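Local coordinates for protein phenazine-1-carboxylate N-methyltransferase (Pseudomonas aeruginosa, PDB 2IP2) that transfers a methyl group from S-adenosyl-L-methionine to a ring nitrogen of phenazine-1-carboxylate, giving 5-methylphenazine-1-carboxylate on the way to the virulence pigment pyocyanin, at residues S39-S43 / D44-A48; P112-E115 / A116-G120; G201-G204 / V205-N209. All coordinates share one frame; numbering follows the deposited sequence. Where two conformers were deposited one is given.

How the contacts relate
Contacts 1 and 3 are helix starts, and contact 2 is a whole short helix; they follow one another along the chain without touching. Contact 1 starts helix 44-51 in the N-terminal dimerisation domain; its centre lies about 43 Å from that of contact 2 and about 41 Å from that of contact 3. Contact 2 is the helix 113-119, which packs between helix 282-295 of its own chain and the second subunit. Contact 3 opens helix 204-209 in the Rossmann-like methyltransferase domain, with its centre about 35 Å from that of contact 2. It alone of the three lies beside a predicted cofactor site: the side chain of Leu203 comes within about 4 Å of that of Asp198, predicted to bind S-adenosyl-L-methionine.

Contact 1. Residues S39-S43 / D44-A48; sequences SGIDS and DETLA
The hydroxyl of Thr46 has two partners: OG1 is 3.1 Å from Ser43 OG, a hydrogen bond in which either hydroxyl may be the donor, and 2.8 Å from a water. The same water accepts a hydrogen bond from Asp42 N at 3.1 Å, so one molecule joins the backbone before the helix to a side chain of its first turn. Thr46 OG1 lies between its own backbone N and carbonyl carbon (chi1 59°), which turns it back toward Ser43; Ser43 OG takes the same kind of position (chi1 71°), which brings the two hydroxyls together. Ser43 is the N-cap of helix 44-51, the short helix that follows the turn after helix 33-38 in the dimerisation domain, a domain of helix-turn-helix kinship. The preceding helix ends in a Schellman motif, with Gly40 at positive phi. Leu47 N donates to Ser43 O at 2.8 Å, the first main-chain bond of the new helix, nearly straight at 163°. Ile41 CG2 comes against the Thr46 side chain obliquely, 3.5 Å from OG1, and touches Leu47 CD2 at 4.0 Å. The same Leu47 methyl lies 3.4 Å from Ile41 O, while the leucine also packs on Leu36 and Ile37 of helix 33-38 and on Ile58 of helix 55-67. Asp44 turns its carboxylate from the turn to Tyr79 OH and His59 ND1, and its backbone N is taken by Thr75 OG1.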
ATOM      1  N   SER A  39      22.395   2.018  16.468  1.00 31.19           N
ATOM      2  CA  SER A  39      23.703   1.618  17.067  1.00 32.13           C
ATOM      3  C   SER A  39      24.919   2.235  16.361  1.00 32.21           C
ATOM      4  O   SER A  39      26.077   1.960  16.738  1.00 33.13           O
ATOM      5  CB  SER A  39      23.838   0.101  17.073  1.00 31.30           C
ATOM      6  OG  SER A  39      24.057  -0.419  15.760  1.00 31.95           O
ATOM      7  N   GLY A  40      24.656   3.023  15.320  1.00 32.60           N
ATOM      8  CA  GLY A  40      25.694   3.739  14.558  1.00 32.69           C
ATOM      9  C   GLY A  40      26.198   3.106  13.278  1.00 31.51           C
ATOM     10  O   GLY A  40      27.168   3.570  12.681  1.00 31.23           O
ATOM     11  N   ILE A  41      25.543   2.032  12.831  1.00 30.79           N
ATOM     12  CA  ILE A  41      25.889   1.415  11.554  1.00 29.77           C
ATOM     13  C   ILE A  41      25.002   2.163  10.534  1.00 30.22           C
ATOM     14  O   ILE A  41      23.757   1.986  10.496  1.00 30.66           O
ATOM     15  CB  ILE A  41      25.535  -0.059  11.544  1.00 28.35           C
ATOM     16  CG1 ILE A  41      26.272  -0.789  12.678  1.00 30.30           C
ATOM     17  CG2 ILE A  41      25.853  -0.702  10.158  1.00 27.57           C
ATOM     18  CD1 ILE A  41      25.752  -2.211  12.965  1.00 29.71           C
ATOM     19  N   ASP A  42      25.609   3.069   9.798  1.00 31.08           N
ATOM     20  CA  ASP A  42      24.824   4.189   9.270  1.00 31.02           C
ATOM     21  C   ASP A  42      25.280   4.688   7.893  1.00 28.91           C
ATOM     22  O   ASP A  42      24.946   5.809   7.460  1.00 30.23           O
ATOM     23  CB  ASP A  42      24.760   5.323  10.270  1.00 32.44           C
ATOM     24  CG  ASP A  42      26.099   6.022  10.448  1.00 34.26           C
ATOM     25  OD1 ASP A  42      27.064   5.640   9.768  1.00 33.33           O
ATOM     26  OD2 ASP A  42      26.185   6.915  11.305  1.00 36.96           O
ATOM     27  N   SER A  43      25.974   3.818   7.185  1.00 26.75           N
ATOM     28  CA  SER A  43      26.196   4.047   5.744  1.00 26.85           C
ATOM     29  C   SER A  43      25.684   2.879   4.889  1.00 25.40           C
ATOM     30  O   SER A  43      25.498   1.764   5.391  1.00 25.27           O
ATOM     31  CB  SER A  43      27.697   4.271   5.440  1.00 25.81           C
ATOM     32  OG  SER A  43      28.397   3.059   5.583  1.00 27.22           O
ATOM     33  N   ASP A  44      25.555   3.097   3.583  1.00 25.11           N
ATOM     34  CA  ASP A  44      25.113   2.006   2.662  1.00 24.95           C
ATOM     35  C   ASP A  44      26.050   0.827   2.763  1.00 24.93           C
ATOM     36  O   ASP A  44      25.616  -0.297   2.837  1.00 25.76           O
ATOM     37  CB  ASP A  44      25.030   2.488   1.208  1.00 24.36           C
ATOM     38  CG  ASP A  44      24.083   3.667   1.020  1.00 25.82           C
ATOM     39  OD1 ASP A  44      23.096   3.738   1.773  1.00 28.34           O
ATOM     40  OD2 ASP A  44      24.305   4.507   0.106  1.00 29.65           O
ATOM     41  N   GLU A  45      27.348   1.103   2.811  1.00 25.47           N
ATOM     42  CA  GLU A  45      28.358   0.062   2.877  1.00 27.48           C
ATOM     43  C   GLU A  45      28.311  -0.784   4.184  1.00 25.64           C
ATOM     44  O   GLU A  45      28.314  -2.021   4.153  1.00 25.79           O
ATOM     45  CB  GLU A  45      29.731   0.723   2.665  1.00 28.67           C
ATOM     46  CG  GLU A  45      29.936   1.409   1.254  1.00 34.32           C
ATOM     47  CD  GLU A  45      29.297   2.830   1.117  1.00 42.08           C
ATOM     48  OE1 GLU A  45      29.041   3.483   2.161  1.00 37.58           O
ATOM     49  OE2 GLU A  45      29.024   3.290  -0.052  1.00 45.24           O
ATOM     50  N   THR A  46      28.283  -0.115   5.330  1.00 26.55           N
ATOM     51  CA  THR A  46      28.240  -0.857   6.595  1.00 27.10           C
ATOM     52  C   THR A  46      26.884  -1.518   6.843  1.00 25.63           C
ATOM     53  O   THR A  46      26.830  -2.627   7.320  1.00 26.61           O
ATOM     54  CB  THR A  46      28.633   0.002   7.797  1.00 27.72           C
ATOM     55  OG1 THR A  46      27.751   1.124   7.901  1.00 28.55           O
ATOM     56  CG2 THR A  46      30.118   0.510   7.608  1.00 28.99           C
ATOM     57  N   LEU A  47      25.805  -0.855   6.431  1.00 25.71           N
ATOM     58  CA  LEU A  47      24.468  -1.519   6.471  1.00 25.64           C
ATOM     59  C   LEU A  47      24.415  -2.796   5.600  1.00 24.55           C
ATOM     60  O   LEU A  47      24.013  -3.846   6.063  1.00 24.64           O
ATOM     61  CB  LEU A  47      23.416  -0.507   6.046  1.00 25.91           C
ATOM     62  CG  LEU A  47      23.040   0.485   7.171  1.00 26.80           C
ATOM     63  CD1 LEU A  47      22.145   1.614   6.599  1.00 24.33           C
ATOM     64  CD2 LEU A  47      22.367  -0.261   8.332  1.00 27.74           C
ATOM     65  N   ALA A  48      24.914  -2.706   4.360  1.00 24.87           N
ATOM     66  CA  ALA A  48      24.983  -3.830   3.448  1.00 24.43           C
ATOM     67  C   ALA A  48      25.760  -5.023   3.957  1.00 25.06           C
ATOM     68  O   ALA A  48      25.300  -6.181   3.828  1.00 26.25           O
ATOM     69  CB  ALA A  48      25.457  -3.388   2.023  1.00 24.45           C
TER
HETATM   70  O   HOH W   1      28.739   2.863   9.789  1.00 32.25           O

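Contact 2. Residues P112-E115 / A116-G120; sequences PACE and ALLSG
Ser119 folds back on Glu115, one helical turn earlier. Its CB lies 3.2 Å from Glu115 O, and from there OG, held between the serine's own backbone N and carbonyl carbon (chi1 72°), donates to that same oxygen at 2.8 Å. The hydroxyl comes from above the carbonyl plane, 35° out of it. Ser119 N gives the regular helical bond to Glu115 O, also 2.8 Å long, from the opposite face, so two donors from one residue grip a single acceptor. Ser119 OG has a further partner in Thr121 N, beyond the helix end. The helix is 113-119, a short helix between helix 282-295 and the second subunit, with Pro112 at its N-cap and Gly120, at positive phi, as the first residue past its end. Its earlier bonds follow the same i to i+4 pattern, beginning with Ala116 N to Pro112 O at 3.0 Å. On another side Leu118 touches Cys114: Leu118 CG is 3.5 Å from Cys114 O, and CD1 reaches SG at 4.4 Å. Both side chains pack on Leu31 of the second subunit, and Arg57 of that subunit hydrogen-bonds the carbonyls of Leu117 and Leu118 near the helix end. Ala113 and Ala116 touch Met293 of helix 282-295, and Ala113 also packs on Val27 of the second subunit.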
ATOM      1  N   PRO A 112      -5.694 -13.429  -1.640  1.00 21.40           N
ATOM      2  CA  PRO A 112      -6.977 -13.830  -2.290  1.00 21.30           C
ATOM      3  C   PRO A 112      -8.160 -12.937  -1.942  1.00 22.13           C
ATOM      4  O   PRO A 112      -9.311 -13.409  -1.760  1.00 22.56           O
ATOM      5  CB  PRO A 112      -7.173 -15.283  -1.792  1.00 21.27           C
ATOM      6  CG  PRO A 112      -6.604 -15.222  -0.411  1.00 23.35           C
ATOM      7  CD  PRO A 112      -5.377 -14.260  -0.469  1.00 21.53           C
ATOM      8  N   ALA A 113      -7.929 -11.629  -1.892  1.00 21.70           N
ATOM      9  CA  ALA A 113      -8.961 -10.738  -1.406  1.00 21.59           C
ATOM     10  C   ALA A 113     -10.225 -10.801  -2.308  1.00 22.70           C
ATOM     11  O   ALA A 113     -11.357 -10.629  -1.833  1.00 21.79           O
ATOM     12  CB  ALA A 113      -8.412  -9.313  -1.381  1.00 21.43           C
ATOM     13  N   CYS A 114     -10.023 -10.985  -3.610  1.00 22.54           N
ATOM     14  CA  CYS A 114     -11.187 -11.032  -4.536  1.00 23.43           C
ATOM     15  C   CYS A 114     -12.079 -12.233  -4.209  1.00 22.79           C
ATOM     16  O   CYS A 114     -13.253 -12.077  -3.944  1.00 22.79           O
ATOM     17  CB  CYS A 114     -10.707 -11.042  -5.982  1.00 23.40           C
ATOM     18  SG  CYS A 114     -12.116 -10.857  -7.131  1.00 28.65           S
ATOM     19  N   GLU A 115     -11.466 -13.408  -4.148  1.00 23.55           N
ATOM     20  CA  GLU A 115     -12.194 -14.643  -3.879  1.00 25.12           C
ATOM     21  C   GLU A 115     -12.900 -14.540  -2.488  1.00 24.64           C
ATOM     22  O   GLU A 115     -14.055 -15.019  -2.296  1.00 25.92           O
ATOM     23  CB  GLU A 115     -11.290 -15.879  -3.939  0.50 24.75           C
ATOM     24  CG  GLU A 115     -12.009 -17.206  -3.605  0.50 25.18           C
ATOM     25  CD  GLU A 115     -11.100 -18.432  -3.663  0.50 27.70           C
ATOM     26  OE1 GLU A 115      -9.910 -18.290  -4.029  0.50 32.20           O
ATOM     27  OE2 GLU A 115     -11.567 -19.557  -3.342  0.50 24.35           O
ATOM     28  N   ALA A 116     -12.228 -13.877  -1.546  1.00 23.83           N
ATOM     29  CA  ALA A 116     -12.704 -13.683  -0.170  1.00 22.75           C
ATOM     30  C   ALA A 116     -13.975 -12.837  -0.168  1.00 22.56           C
ATOM     31  O   ALA A 116     -14.986 -13.240   0.411  1.00 22.31           O
ATOM     32  CB  ALA A 116     -11.589 -13.048   0.703  1.00 22.33           C
ATOM     33  N   LEU A 117     -13.951 -11.671  -0.816  1.00 21.66           N
ATOM     34  CA  LEU A 117     -15.115 -10.789  -0.754  1.00 21.82           C
ATOM     35  C   LEU A 117     -16.314 -11.346  -1.547  1.00 22.98           C
ATOM     36  O   LEU A 117     -17.472 -11.004  -1.240  1.00 24.36           O
ATOM     37  CB  LEU A 117     -14.779  -9.364  -1.304  1.00 20.75           C
ATOM     38  CG  LEU A 117     -13.892  -8.605  -0.262  1.00 21.14           C
ATOM     39  CD1 LEU A 117     -12.912  -7.556  -0.840  1.00 23.08           C
ATOM     40  CD2 LEU A 117     -14.776  -8.061   0.932  1.00 22.51           C
ATOM     41  N   LEU A 118     -16.033 -12.139  -2.566  1.00 25.49           N
ATOM     42  CA  LEU A 118     -17.106 -12.835  -3.319  1.00 25.80           C
ATOM     43  C   LEU A 118     -17.713 -13.963  -2.459  1.00 26.05           C
ATOM     44  O   LEU A 118     -18.919 -13.966  -2.160  1.00 26.78           O
ATOM     45  CB  LEU A 118     -16.515 -13.421  -4.598  1.00 25.81           C
ATOM     46  CG  LEU A 118     -16.158 -12.498  -5.792  1.00 27.11           C
ATOM     47  CD1 LEU A 118     -15.778 -13.234  -7.070  1.00 32.09           C
ATOM     48  CD2 LEU A 118     -17.282 -11.518  -6.120  1.00 30.62           C
ATOM     49  N   SER A 119     -16.873 -14.892  -2.020  1.00 24.90           N
ATOM     50  CA  SER A 119     -17.350 -16.129  -1.354  1.00 25.77           C
ATOM     51  C   SER A 119     -17.819 -15.893   0.107  1.00 25.60           C
ATOM     52  O   SER A 119     -18.645 -16.635   0.677  1.00 24.82           O
ATOM     53  CB  SER A 119     -16.243 -17.193  -1.395  1.00 26.52           C
ATOM     54  OG  SER A 119     -15.192 -16.836  -0.490  1.00 26.01           O
ATOM     55  N   GLY A 120     -17.236 -14.893   0.750  1.00 24.82           N
ATOM     56  CA  GLY A 120     -17.436 -14.732   2.182  1.00 25.41           C
ATOM     57  C   GLY A 120     -16.466 -15.472   3.092  1.00 24.42           C
ATOM     58  O   GLY A 120     -16.535 -15.297   4.305  1.00 23.96           O
TER

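Contact 3. Residues G201-G204 / V205-N209; sequences GSLG and VARDN
Arg207 N is held at 2.8 Å by Leu203 O, almost along the axis of that carbonyl, in the bond that closes the first turn of helix 204-209. The same N-H makes a weak second bond to Gly204 O, bent to 121°. Gly204 O has a sounder donor in Asp208 N at 3.2 Å, so this carbonyl takes one proper bond, from Asp208 N, and one weak one, from Arg207 N. Ala206 N, which near a helix start has no carbonyl within the helix to use, finds a water at 3.0 Å. That water in turn donates to Ser202 O at 2.6 Å, extending the helical bonding back into the loop through one bridging molecule. Deeper along the helix, Asn209 N donates to Val205 O, while Asn209 ND2 gives its hydrogens to Glu180 OE2 and Ser178 O. The helix follows strand 193-198 in the Rossmann-like fold, and Leu203 at its foot packs on Asp198 and on Leu221 of strand 219-223. With CG turned opposite the main-chain N (chi1 -164°) and a bend at chi3 (-68°), the Arg207 chain returns to Leu203. There NH2 lies 3.8 Å from both CB and CD1 of the leucine, with CD1 oblique to the guanidinium plane; this is contact with hydrocarbon, not a polar bond. Backbone carbonyls and one water thus satisfy the amides of Ala206, Arg207 and Asp208 at the helix start, while Leu203 sets an apolar surface beside Asp198, which is predicted to bind S-adenosyl-L-methionine.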
ATOM      1  N   GLY A 201      -9.724 -22.178  31.996  1.00 50.68           N
ATOM      2  CA  GLY A 201      -8.879 -22.907  31.070  1.00 49.87           C
ATOM      3  C   GLY A 201      -8.174 -21.990  30.089  1.00 49.47           C
ATOM      4  O   GLY A 201      -7.346 -22.450  29.297  1.00 49.93           O
ATOM      5  N   SER A 202      -8.489 -20.691  30.132  1.00 48.24           N
ATOM      6  CA  SER A 202      -7.874 -19.726  29.215  1.00 47.12           C
ATOM      7  C   SER A 202      -6.839 -18.833  29.884  1.00 45.74           C
ATOM      8  O   SER A 202      -6.105 -18.109  29.208  1.00 45.66           O
ATOM      9  CB  SER A 202      -8.943 -18.872  28.547  1.00 47.13           C
ATOM     10  OG  SER A 202      -9.845 -19.705  27.846  1.00 49.79           O
ATOM     11  N   LEU A 203      -6.761 -18.939  31.208  1.00 44.48           N
ATOM     12  CA  LEU A 203      -5.965 -18.018  32.052  1.00 42.54           C
ATOM     13  C   LEU A 203      -4.445 -18.225  32.054  1.00 42.15           C
ATOM     14  O   LEU A 203      -3.712 -17.403  32.599  1.00 40.89           O
ATOM     15  CB  LEU A 203      -6.499 -18.024  33.484  1.00 42.49           C
ATOM     16  CG  LEU A 203      -7.958 -17.575  33.626  1.00 41.78           C
ATOM     17  CD1 LEU A 203      -8.508 -17.969  35.015  1.00 42.61           C
ATOM     18  CD2 LEU A 203      -8.104 -16.049  33.330  1.00 43.43           C
ATOM     19  N   GLY A 204      -3.992 -19.313  31.432  1.00 41.03           N
ATOM     20  CA  GLY A 204      -2.568 -19.621  31.297  1.00 40.51           C
ATOM     21  C   GLY A 204      -1.720 -18.435  30.876  1.00 40.56           C
ATOM     22  O   GLY A 204      -0.757 -18.071  31.569  1.00 40.09           O
ATOM     23  N   VAL A 205      -2.080 -17.823  29.752  1.00 39.81           N
ATOM     24  CA  VAL A 205      -1.287 -16.724  29.177  1.00 39.73           C
ATOM     25  C   VAL A 205      -1.191 -15.546  30.137  1.00 39.19           C
ATOM     26  O   VAL A 205      -0.092 -15.034  30.412  1.00 38.43           O
ATOM     27  CB  VAL A 205      -1.832 -16.233  27.814  1.00 40.00           C
ATOM     28  CG1 VAL A 205      -0.916 -15.145  27.249  1.00 38.49           C
ATOM     29  CG2 VAL A 205      -1.990 -17.424  26.825  1.00 42.37           C
ATOM     30  N   ALA A 206      -2.344 -15.150  30.660  1.00 37.68           N
ATOM     31  CA  ALA A 206      -2.435 -14.042  31.602  1.00 37.13           C
ATOM     32  C   ALA A 206      -1.731 -14.328  32.937  1.00 37.01           C
ATOM     33  O   ALA A 206      -1.190 -13.425  33.586  1.00 35.55           O
ATOM     34  CB  ALA A 206      -3.901 -13.660  31.851  1.00 36.22           C
ATOM     35  N   ARG A 207      -1.753 -15.576  33.358  1.00 35.78           N
ATOM     36  CA  ARG A 207      -1.152 -15.947  34.636  1.00 37.93           C
ATOM     37  C   ARG A 207       0.344 -15.716  34.491  1.00 37.62           C
ATOM     38  O   ARG A 207       1.010 -15.265  35.426  1.00 37.91           O
ATOM     39  CB  ARG A 207      -1.466 -17.428  34.912  1.00 36.68           C
ATOM     40  CG  ARG A 207      -1.272 -17.891  36.315  1.00 39.88           C
ATOM     41  CD  ARG A 207      -1.859 -19.326  36.490  1.00 41.55           C
ATOM     42  NE  ARG A 207      -3.322 -19.385  36.388  1.00 47.15           N
ATOM     43  CZ  ARG A 207      -4.184 -18.850  37.262  1.00 47.24           C
ATOM     44  NH1 ARG A 207      -3.751 -18.169  38.329  1.00 50.54           N
ATOM     45  NH2 ARG A 207      -5.496 -18.984  37.068  1.00 47.88           N
ATOM     46  N   ASP A 208       0.849 -15.967  33.287  1.00 36.98           N
ATOM     47  CA  ASP A 208       2.239 -15.719  32.955  1.00 37.37           C
ATOM     48  C   ASP A 208       2.545 -14.232  32.711  1.00 36.60           C
ATOM     49  O   ASP A 208       3.491 -13.665  33.307  1.00 35.70           O
ATOM     50  CB  ASP A 208       2.585 -16.527  31.701  1.00 38.45           C
ATOM     51  CG  ASP A 208       4.062 -16.617  31.458  1.00 43.46           C
ATOM     52  OD1 ASP A 208       4.631 -15.708  30.783  1.00 46.32           O
ATOM     53  OD2 ASP A 208       4.653 -17.636  31.924  1.00 49.55           O
ATOM     54  N   ASN A 209       1.729 -13.597  31.857  1.00 33.72           N
ATOM     55  CA  ASN A 209       1.972 -12.213  31.451  1.00 32.84           C
ATOM     56  C   ASN A 209       1.877 -11.245  32.624  1.00 31.81           C
ATOM     57  O   ASN A 209       2.564 -10.219  32.667  1.00 32.79           O
ATOM     58  CB  ASN A 209       0.991 -11.805  30.333  1.00 32.84           C
ATOM     59  CG  ASN A 209       1.373 -10.477  29.673  1.00 33.93           C
ATOM     60  OD1 ASN A 209       2.556 -10.157  29.532  1.00 33.14           O
ATOM     61  ND2 ASN A 209       0.362  -9.695  29.248  1.00 35.13           N
TER
HETATM   62  O   HOH W   2      -5.070 -15.704  29.542  1.00 41.69           O